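Local coordinates for protein cytochrome P450 (Zobellia galactanivorans, PDB 6G5O) that is a haem-binding protein of the cytochrome P450 superfamily, folding as a largely helical chain around a protoporphyrin IX containing iron, at residues A[28-33]-A[283-288]; A[43-48]-A[74-79]; A[109-114]-A[344-349]; A[231-236]-A[352-357]. All coordinates share one frame; numbering follows the deposited sequence.

Contact 1. Residues A[28-33]-A[283-288]; sequences PVTMLL and HAVKAD
Thr30 alone carries the strand 29-32 side of this contact, and its two branches part company to meet two residues of the hairpin strand 283-285. The methyl CG2 stands 4.1 Å from ND1 of the His283 imidazole, reaching the ring obliquely, while the hydroxyl OG1 lies 4.0 Å from CG1 of Val285. With chi1 at -53°, OG1 is placed beside the backbone N and CG2 is swung trans to it, which is how one short side chain can serve both neighbours. No hydrogen bond spans the gap, and His283 ND1, buried in part by this methyl, has no polar partner in the model. The backbones stay well apart, Thr30 CA and Val285 CA being 7.9 Å from each other, so the strands meet through side chains without pairing. Further out, the His283 ring stacks on Tyr19 and its side chain also touches Glu21. Thr30 itself is fixed by backbone hydrogen bonds to Arg290 and Ser292, which seat its strand beside strand 290-293. The outcome is a two-stranded hairpin, 278-280 with 283-285, laid by its side chains against the mixed beta sheet of the P450 fold.

Contact 2. Residues A[43-48]-A[74-79]; sequences HNYKTF and EVDPPV
Tyr45 and Pro77 meet in a CH-pi contact between two loops of the cytochrome P450 fold, one running from helix 35-43 to strand 48-49, the other leading into helix 79-92. Pro77 CG sits 3.8 Å from the centroid of the phenol ring and only 5° off its normal, so that this carbon lies almost squarely over the centre of one face of the tyrosine ring. Its CD leans to the inner part of the ring, 3.7 Å from Tyr45 CD1, and its CB lies toward the hydroxyl end, 3.9 Å from Tyr45 CZ. Tyr45 chooses the more hindered rotamer, chi1 64°, with CG lodged between the backbone N and the carbonyl carbon; chi2 of 89° then turns the ring face to the proline. The ring also meets His327 edge-to-face, and Pro77 touches the same histidine. A cis peptide joins Pro77 to Pro78, and the Pro77 side chain is about 9 Å from the bound HEM. Asp76 adds a looser touch: its OD1 comes 4.0 Å from Tyr45 CB, while its carboxylate is gripped from the chain just after strand 48-49, OD1 by the backbone N of Ser50 and OD2 by that of Gly51. One water ties the loops together, giving a hydrogen bond to Phe48 O at 3.3 Å and a weak one to Asp76 OD1 at 3.5 Å.

Contact 3. Residues A[109-114]-A[344-349]; sequences EIVEET and LQTLAQ
Val111 packs against Thr346 and Leu347 where helix 97-117 meets helix 333-350, a helix-to-helix contact within the largely helical part of the P450 fold. Its tight part is small and wholly apolar. Val111 CG2 approaches the methyl of Thr346, CG2 to CG2, at 3.8 Å, the two side chains running antiparallel alongside one another, and the same Val111 methyl touches Leu347 CD2 at 4.1 Å. Thr346 can offer a methyl because chi1 of -55° sets CG2 trans to the backbone N and turns OG1 aside, where it bonds to Ile342 O one helical turn back. Phe126 of helix 122-139 touches Val111 as well, and Phe382 of strand 369-384 touches Leu347, so the buried side is shared with further elements. The outer margin is looser: Glu112 and Gln349 are exposed, and across it Glu112 OE2 forms no more than a long, weak ion pair with Lys350. Within the first helix a buried hydroxyl is also accounted for. Thr114 OG1 donates to Ile110 O at 2.6 Å, and since Thr114 N bonds to that oxygen too, at 3.1 Å, Ile110 O is held from opposite faces of its carbonyl plane.

Contact 4. Residues A[231-236]-A[352-357]; sequences NSIAYL and ASFEIL
Phe354 fills the angle between helix 223-238 and strand 351-366, and most of the contact is apolar packing on its ring. Ile233 presents CG2 at 3.9 Å from Phe354 CE2, the two side chains crossing at about a right angle. On the other side of the ring's outline, Leu236 CB lies 4.1 Å from Phe354 CE1. A chi1 of -48° brings the ring off the strand beside its own backbone N and in between Ile233 and Leu236, where it also meets Phe382 edge-to-face and touches Leu243 and Ile380.

A second kind of contact sets hydrocarbon against the helix backbone. Leu236 O is 3.9 Å from Phe354 CD1, reached obliquely, and Ala234 O is 4.1 Å from CD1 at the tip of Ile356.

Hydrogen bonds play no part across the interface; they work within each element, as in the helical bond from Leu236 N to Ser232 O and the backbone pairing of Glu355 with Lys381 in the sheet. The axes of segments 231-236 and 352-357 cross at -107° and come within 8.7 Å, a separation spanned by side chains from both elements. Such chemistry implies a hydrophobic join of helix to beta sheet, its cohesion coming from burial and shape.

The four contacts fall into two pairs on different sides of the molecule. Contacts 1 and 2 have centres 17 Å apart and do not touch, though strands 29-32 and 48-49, on or beside which they lie, belong to one mixed sheet. Contacts 3 and 4, with centres 12 Å apart, form one continuous core: Leu344 and Leu347 of helix 333-350 pack on Ile233 and Leu236, and that helix runs straight into strand 351-366. Contacts 1 and 3 are 45 Å apart between centres. Along the chain, contact 2 is nested within contact 1 and closes before contacts 3 and 4 open; those two interleave with contact 1 and with each other, tying distant sequence into one compact haem protein.

Contact 1. Residues A[28-33]-A[283-288]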
# COMPACT_ATOMS: atom_id res chain seq x y z
N PRO A 28 20.64 12.41 1.85
CA PRO A 28 19.67 13.16 1.06
C PRO A 28 19.13 12.41 -0.18
O PRO A 28 19.77 11.49 -0.70
CB PRO A 28 20.46 14.42 0.69
CG PRO A 28 21.90 13.94 0.60
CD PRO A 28 22.04 12.78 1.55
N VAL A 29 17.96 12.83 -0.64
CA VAL A 29 17.17 12.11 -1.65
C VAL A 29 16.88 12.98 -2.87
O VAL A 29 16.37 14.09 -2.74
CB VAL A 29 15.81 11.62 -1.07
CG1 VAL A 29 14.91 11.00 -2.13
CG2 VAL A 29 16.03 10.60 0.05
N THR A 30 17.19 12.46 -4.05
CA THR A 30 16.73 13.00 -5.32
C THR A 30 15.43 12.29 -5.82
O THR A 30 15.47 11.16 -6.30
CB THR A 30 17.82 12.82 -6.38
OG1 THR A 30 19.05 13.38 -5.89
CG2 THR A 30 17.43 13.53 -7.67
N MET A 31 14.30 12.98 -5.73
CA MET A 31 12.99 12.43 -6.06
C MET A 31 12.68 12.47 -7.55
O MET A 31 12.57 13.54 -8.09
CB MET A 31 11.91 13.25 -5.33
CG MET A 31 12.21 13.50 -3.86
SD MET A 31 10.96 14.47 -2.94
CE MET A 31 9.43 13.65 -3.43
N LEU A 32 12.52 11.31 -8.22
CA LEU A 32 12.11 11.29 -9.62
C LEU A 32 10.57 11.46 -9.75
O LEU A 32 9.81 10.79 -9.07
CB LEU A 32 12.55 9.98 -10.25
CG LEU A 32 14.03 9.92 -10.67
CD1 LEU A 32 14.96 10.65 -9.72
CD2 LEU A 32 14.52 8.49 -10.85
N LEU A 33 10.13 12.35 -10.63
CA LEU A 33 8.75 12.79 -10.64
C LEU A 33 7.96 12.47 -11.91
O LEU A 33 6.73 12.50 -11.89
CB LEU A 33 8.71 14.29 -10.39
CG LEU A 33 9.40 14.78 -9.11
CD1 LEU A 33 9.37 16.32 -9.11
CD2 LEU A 33 8.74 14.23 -7.85
N HIS A 283 20.32 15.81 -14.78
CA HIS A 283 20.78 16.20 -13.44
C HIS A 283 21.63 15.06 -12.90
O HIS A 283 21.27 13.89 -13.02
CB HIS A 283 19.60 16.48 -12.50
CG HIS A 283 20.02 16.77 -11.09
ND1 HIS A 283 19.89 15.85 -10.07
CD2 HIS A 283 20.57 17.88 -10.53
CE1 HIS A 283 20.34 16.38 -8.94
NE2 HIS A 283 20.76 17.61 -9.20
N ALA A 284 22.78 15.41 -12.33
CA ALA A 284 23.77 14.40 -11.99
C ALA A 284 23.40 13.80 -10.65
O ALA A 284 22.88 14.51 -9.76
CB ALA A 284 25.16 15.02 -11.96
N VAL A 285 23.62 12.49 -10.52
CA VAL A 285 23.46 11.81 -9.23
C VAL A 285 24.68 10.96 -8.94
O VAL A 285 25.12 10.14 -9.79
CB VAL A 285 22.19 10.94 -9.13
CG1 VAL A 285 21.67 10.99 -7.70
CG2 VAL A 285 21.12 11.41 -10.08
N LYS A 286 25.20 11.18 -7.73
CA LYS A 286 26.45 10.61 -7.29
C LYS A 286 26.21 9.19 -6.73
O LYS A 286 25.14 8.90 -6.17
CB LYS A 286 27.12 11.56 -6.26
N ALA A 287 27.19 8.31 -6.91
CA ALA A 287 27.13 6.96 -6.34
C ALA A 287 26.98 6.99 -4.81
O ALA A 287 27.43 7.92 -4.12
CB ALA A 287 28.36 6.16 -6.74
N ASP A 288 26.31 5.96 -4.28
CA ASP A 288 26.00 5.86 -2.85
C ASP A 288 25.04 6.93 -2.35
O ASP A 288 24.86 7.03 -1.15
CB ASP A 288 27.26 5.82 -1.96

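Contact 2. Residues A[43-48]-A[74-79]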
# COMPACT_ATOMS: atom_id res chain seq x y z
N HIS A 43 12.84 -0.31 -13.41
CA HIS A 43 13.29 -1.47 -14.15
C HIS A 43 14.82 -1.68 -14.07
O HIS A 43 15.32 -2.79 -14.22
CB HIS A 43 12.83 -1.36 -15.60
CG HIS A 43 13.22 -2.52 -16.45
ND1 HIS A 43 12.67 -3.77 -16.30
CD2 HIS A 43 14.12 -2.63 -17.46
CE1 HIS A 43 13.20 -4.60 -17.19
NE2 HIS A 43 14.09 -3.93 -17.90
N ASN A 44 15.57 -0.61 -13.81
CA ASN A 44 17.03 -0.67 -13.88
C ASN A 44 17.61 -0.84 -12.46
O ASN A 44 18.03 0.14 -11.82
CB ASN A 44 17.57 0.59 -14.56
CG ASN A 44 19.10 0.60 -14.67
OD1 ASN A 44 19.76 -0.42 -14.48
ND2 ASN A 44 19.65 1.76 -14.96
N TYR A 45 17.57 -2.08 -12.00
CA TYR A 45 17.99 -2.44 -10.62
C TYR A 45 19.51 -2.43 -10.42
O TYR A 45 19.97 -2.33 -9.30
CB TYR A 45 17.45 -3.82 -10.22
CG TYR A 45 18.01 -4.96 -11.06
CD1 TYR A 45 19.20 -5.60 -10.68
CD2 TYR A 45 17.38 -5.36 -12.24
CE1 TYR A 45 19.72 -6.63 -11.43
CE2 TYR A 45 17.90 -6.39 -13.00
CZ TYR A 45 19.08 -7.01 -12.58
OH TYR A 45 19.62 -8.03 -13.32
N LYS A 46 20.25 -2.58 -11.51
CA LYS A 46 21.72 -2.51 -11.47
C LYS A 46 22.22 -1.14 -11.04
O LYS A 46 23.02 -1.01 -10.09
CB LYS A 46 22.32 -2.90 -12.81
CG LYS A 46 22.40 -4.42 -12.97
CD LYS A 46 23.56 -4.83 -13.87
CE LYS A 46 23.11 -4.94 -15.31
NZ LYS A 46 22.50 -6.28 -15.56
N THR A 47 21.71 -0.10 -11.69
CA THR A 47 22.04 1.26 -11.30
C THR A 47 21.28 1.71 -10.04
O THR A 47 21.86 2.34 -9.16
CB THR A 47 21.75 2.23 -12.44
OG1 THR A 47 22.41 1.80 -13.64
CG2 THR A 47 22.16 3.63 -12.08
N PHE A 48 19.99 1.38 -9.94
CA PHE A 48 19.17 1.79 -8.78
C PHE A 48 18.72 0.55 -7.96
O PHE A 48 17.67 -0.09 -8.25
CB PHE A 48 17.96 2.61 -9.27
CG PHE A 48 18.33 3.76 -10.18
CD1 PHE A 48 18.86 4.93 -9.65
CD2 PHE A 48 18.13 3.67 -11.55
CE1 PHE A 48 19.20 5.99 -10.48
CE2 PHE A 48 18.45 4.72 -12.39
CZ PHE A 48 19.00 5.88 -11.86
N GLU A 74 14.04 -6.08 -0.16
CA GLU A 74 15.41 -5.54 -0.05
C GLU A 74 16.36 -6.52 -0.66
O GLU A 74 17.44 -6.77 -0.13
CB GLU A 74 15.76 -5.23 1.44
CG GLU A 74 15.19 -3.89 1.87
CD GLU A 74 15.15 -3.57 3.37
OE1 GLU A 74 15.08 -4.49 4.22
OE2 GLU A 74 15.13 -2.33 3.68
N VAL A 75 15.97 -7.08 -1.80
CA VAL A 75 16.80 -8.05 -2.52
C VAL A 75 16.72 -7.74 -4.00
O VAL A 75 15.63 -7.40 -4.50
CB VAL A 75 16.36 -9.52 -2.24
CG1 VAL A 75 17.27 -10.49 -2.95
CG2 VAL A 75 16.37 -9.84 -0.76
N ASP A 76 17.84 -7.88 -4.70
CA ASP A 76 17.93 -7.60 -6.12
C ASP A 76 17.93 -8.90 -6.89
O ASP A 76 18.27 -9.94 -6.34
CB ASP A 76 19.23 -6.85 -6.46
CG ASP A 76 19.22 -5.39 -6.00
OD1 ASP A 76 18.29 -4.61 -6.44
OD2 ASP A 76 20.16 -4.99 -5.24
N PRO A 77 17.53 -8.85 -8.17
CA PRO A 77 17.68 -10.01 -9.04
C PRO A 77 19.15 -10.37 -9.17
O PRO A 77 19.99 -9.51 -8.91
CB PRO A 77 17.15 -9.52 -10.38
CG PRO A 77 16.22 -8.43 -10.04
CD PRO A 77 16.79 -7.77 -8.84
N PRO A 78 19.47 -11.61 -9.54
CA PRO A 78 18.48 -12.70 -9.79
C PRO A 78 17.91 -13.39 -8.53
O PRO A 78 16.97 -14.16 -8.64
CB PRO A 78 19.29 -13.72 -10.58
CG PRO A 78 20.69 -13.54 -10.03
CD PRO A 78 20.85 -12.06 -9.78
N VAL A 79 18.50 -13.15 -7.37
CA VAL A 79 18.09 -13.78 -6.14
C VAL A 79 16.64 -13.37 -5.77
O VAL A 79 15.88 -14.19 -5.25
CB VAL A 79 19.07 -13.45 -5.02
CG1 VAL A 79 18.56 -14.00 -3.69
CG2 VAL A 79 20.45 -14.08 -5.32
O HOH W 1 15.68 -2.41 -7.06

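Contact 3. Residues A[109-114]-A[344-349]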
# COMPACT_ATOMS: atom_id res chain seq x y z
N GLU A 109 -20.72 -7.30 7.20
CA GLU A 109 -20.88 -7.12 8.65
C GLU A 109 -20.49 -5.72 9.16
O GLU A 109 -21.27 -5.07 9.88
CB GLU A 109 -20.09 -8.17 9.43
CG GLU A 109 -19.40 -7.63 10.70
CD GLU A 109 -19.55 -8.51 11.94
OE1 GLU A 109 -18.95 -9.62 11.96
OE2 GLU A 109 -20.25 -8.07 12.88
N ILE A 110 -19.29 -5.26 8.80
CA ILE A 110 -18.81 -3.95 9.26
C ILE A 110 -19.63 -2.79 8.65
O ILE A 110 -19.87 -1.77 9.31
CB ILE A 110 -17.29 -3.78 9.06
CG1 ILE A 110 -16.74 -2.53 9.73
CG2 ILE A 110 -16.92 -3.63 7.60
CD1 ILE A 110 -16.86 -2.51 11.23
N VAL A 111 -20.08 -2.94 7.41
CA VAL A 111 -20.95 -1.92 6.84
C VAL A 111 -22.32 -1.88 7.57
O VAL A 111 -22.78 -0.80 7.90
CB VAL A 111 -21.10 -2.07 5.30
CG1 VAL A 111 -22.20 -1.18 4.77
CG2 VAL A 111 -19.79 -1.73 4.60
N GLU A 112 -22.91 -3.04 7.85
CA GLU A 112 -24.23 -3.12 8.54
C GLU A 112 -24.17 -2.54 9.95
O GLU A 112 -25.01 -1.73 10.29
CB GLU A 112 -24.77 -4.56 8.65
CG GLU A 112 -24.94 -5.32 7.34
CD GLU A 112 -26.28 -5.17 6.66
OE1 GLU A 112 -26.96 -4.13 6.79
OE2 GLU A 112 -26.65 -6.14 5.95
N GLU A 113 -23.18 -2.93 10.74
CA GLU A 113 -22.93 -2.33 12.05
C GLU A 113 -22.70 -0.79 11.97
O GLU A 113 -23.14 -0.03 12.85
CB GLU A 113 -21.82 -3.09 12.77
CG GLU A 113 -20.74 -2.29 13.52
CD GLU A 113 -19.62 -3.18 14.08
OE1 GLU A 113 -18.41 -3.02 13.71
OE2 GLU A 113 -19.95 -4.08 14.89
N THR A 114 -22.03 -0.32 10.93
CA THR A 114 -21.83 1.11 10.77
C THR A 114 -23.15 1.85 10.42
O THR A 114 -23.35 3.01 10.79
CB THR A 114 -20.77 1.38 9.70
OG1 THR A 114 -19.54 0.73 10.07
CG2 THR A 114 -20.54 2.86 9.53
N LEU A 344 -16.37 -1.29 -2.34
CA LEU A 344 -17.14 -0.37 -3.22
C LEU A 344 -18.55 -0.90 -3.55
O LEU A 344 -19.50 -0.14 -3.55
CB LEU A 344 -16.40 -0.03 -4.50
CG LEU A 344 -15.14 0.85 -4.45
CD1 LEU A 344 -14.64 1.07 -5.87
CD2 LEU A 344 -15.37 2.17 -3.77
N GLN A 345 -18.65 -2.19 -3.83
CA GLN A 345 -19.90 -2.85 -4.17
C GLN A 345 -20.81 -2.95 -2.93
O GLN A 345 -22.00 -2.68 -3.05
CB GLN A 345 -19.68 -4.23 -4.85
CG GLN A 345 -19.63 -4.22 -6.37
CD GLN A 345 -20.70 -3.30 -6.99
OE1 GLN A 345 -21.89 -3.51 -6.75
NE2 GLN A 345 -20.28 -2.23 -7.74
N THR A 346 -20.25 -3.28 -1.76
CA THR A 346 -21.05 -3.34 -0.55
C THR A 346 -21.65 -1.97 -0.21
O THR A 346 -22.82 -1.89 0.11
CB THR A 346 -20.24 -3.92 0.61
OG1 THR A 346 -19.73 -5.19 0.22
CG2 THR A 346 -21.12 -4.09 1.88
N LEU A 347 -20.84 -0.91 -0.28
CA LEU A 347 -21.35 0.44 -0.06
C LEU A 347 -22.42 0.85 -1.09
O LEU A 347 -23.42 1.49 -0.74
CB LEU A 347 -20.22 1.45 -0.08
CG LEU A 347 -19.15 1.33 1.02
CD1 LEU A 347 -17.98 2.26 0.71
CD2 LEU A 347 -19.73 1.66 2.38
N ALA A 348 -22.23 0.49 -2.35
CA ALA A 348 -23.19 0.85 -3.38
C ALA A 348 -24.55 0.13 -3.23
O ALA A 348 -25.58 0.68 -3.62
CB ALA A 348 -22.60 0.57 -4.76
N GLN A 349 -24.53 -1.09 -2.70
CA GLN A 349 -25.76 -1.86 -2.54
C GLN A 349 -26.49 -1.62 -1.19
O GLN A 349 -27.62 -2.06 -1.04
CB GLN A 349 -25.47 -3.35 -2.73
CG GLN A 349 -25.22 -3.76 -4.16
CD GLN A 349 -24.36 -5.03 -4.26
OE1 GLN A 349 -24.36 -5.87 -3.34
NE2 GLN A 349 -23.59 -5.15 -5.36

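Contact 4. Residues A[231-236]-A[352-357]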
# COMPACT_ATOMS: atom_id res chain seq x y z
N ASN A 231 -9.89 6.95 2.06
CA ASN A 231 -9.98 7.87 0.94
C ASN A 231 -11.13 7.54 -0.02
O ASN A 231 -11.76 8.46 -0.58
CB ASN A 231 -8.65 7.99 0.21
CG ASN A 231 -7.57 8.70 1.04
OD1 ASN A 231 -7.89 9.29 2.06
ND2 ASN A 231 -6.30 8.61 0.63
N SER A 232 -11.42 6.25 -0.19
CA SER A 232 -12.51 5.83 -1.05
C SER A 232 -13.88 6.25 -0.52
O SER A 232 -14.78 6.60 -1.29
CB SER A 232 -12.47 4.32 -1.24
OG SER A 232 -11.25 3.97 -1.87
N ILE A 233 -14.05 6.15 0.79
CA ILE A 233 -15.34 6.47 1.39
C ILE A 233 -15.54 7.99 1.35
O ILE A 233 -16.62 8.48 0.96
CB ILE A 233 -15.42 5.93 2.82
CG1 ILE A 233 -15.46 4.39 2.78
CG2 ILE A 233 -16.66 6.45 3.53
CD1 ILE A 233 -14.99 3.78 4.09
N ALA A 234 -14.50 8.74 1.70
CA ALA A 234 -14.53 10.18 1.53
C ALA A 234 -14.98 10.58 0.13
O ALA A 234 -15.93 11.39 -0.04
CB ALA A 234 -13.16 10.77 1.79
N TYR A 235 -14.30 10.03 -0.88
CA TYR A 235 -14.64 10.35 -2.27
C TYR A 235 -16.10 10.05 -2.60
O TYR A 235 -16.74 10.84 -3.29
CB TYR A 235 -13.74 9.59 -3.25
CG TYR A 235 -14.26 9.59 -4.66
CD1 TYR A 235 -14.02 10.67 -5.52
CD2 TYR A 235 -14.98 8.53 -5.14
CE1 TYR A 235 -14.49 10.66 -6.82
CE2 TYR A 235 -15.45 8.51 -6.42
CZ TYR A 235 -15.22 9.59 -7.25
OH TYR A 235 -15.71 9.52 -8.51
N LEU A 236 -16.60 8.91 -2.17
CA LEU A 236 -17.96 8.52 -2.50
C LEU A 236 -18.95 9.41 -1.76
O LEU A 236 -20.09 9.56 -2.20
CB LEU A 236 -18.22 7.05 -2.15
CG LEU A 236 -17.62 6.01 -3.10
CD1 LEU A 236 -17.78 4.62 -2.53
CD2 LEU A 236 -18.23 6.08 -4.49
N ALA A 352 -27.09 4.85 0.86
CA ALA A 352 -27.73 5.81 -0.06
C ALA A 352 -26.89 7.08 -0.19
O ALA A 352 -26.78 7.63 -1.29
CB ALA A 352 -29.15 6.12 0.41
N SER A 353 -26.28 7.53 0.90
CA SER A 353 -25.47 8.75 0.86
C SER A 353 -24.63 8.83 2.11
O SER A 353 -24.83 8.06 3.02
CB SER A 353 -26.37 10.00 0.80
OG SER A 353 -27.10 10.13 2.01
N PHE A 354 -23.71 9.78 2.14
CA PHE A 354 -22.86 10.02 3.31
C PHE A 354 -22.80 11.52 3.61
O PHE A 354 -23.15 12.34 2.76
CB PHE A 354 -21.40 9.60 3.03
CG PHE A 354 -21.22 8.24 2.41
CD1 PHE A 354 -21.58 8.00 1.10
CD2 PHE A 354 -20.61 7.22 3.14
CE1 PHE A 354 -21.35 6.76 0.52
CE2 PHE A 354 -20.39 5.97 2.57
CZ PHE A 354 -20.76 5.74 1.26
N GLU A 355 -22.32 11.88 4.80
CA GLU A 355 -21.95 13.26 5.09
C GLU A 355 -20.70 13.24 5.92
O GLU A 355 -20.64 12.57 6.94
CB GLU A 355 -23.03 14.00 5.91
CG GLU A 355 -24.47 13.76 5.47
CD GLU A 355 -25.47 14.41 6.43
OE1 GLU A 355 -25.15 15.50 6.99
OE2 GLU A 355 -26.56 13.82 6.64
N ILE A 356 -19.73 14.04 5.52
CA ILE A 356 -18.52 14.22 6.28
C ILE A 356 -18.74 15.29 7.34
O ILE A 356 -19.03 16.42 7.00
CB ILE A 356 -17.36 14.63 5.36
CG1 ILE A 356 -17.09 13.50 4.35
CG2 ILE A 356 -16.12 14.93 6.16
CD1 ILE A 356 -16.23 13.92 3.16
N LEU A 357 -18.54 14.92 8.61
CA LEU A 357 -18.87 15.78 9.75
C LEU A 357 -17.70 16.55 10.35
O LEU A 357 -17.92 17.64 10.88
CB LEU A 357 -19.57 14.97 10.84
CG LEU A 357 -20.91 14.28 10.52
CD1 LEU A 357 -21.56 13.72 11.78
CD2 LEU A 357 -21.90 15.21 9.83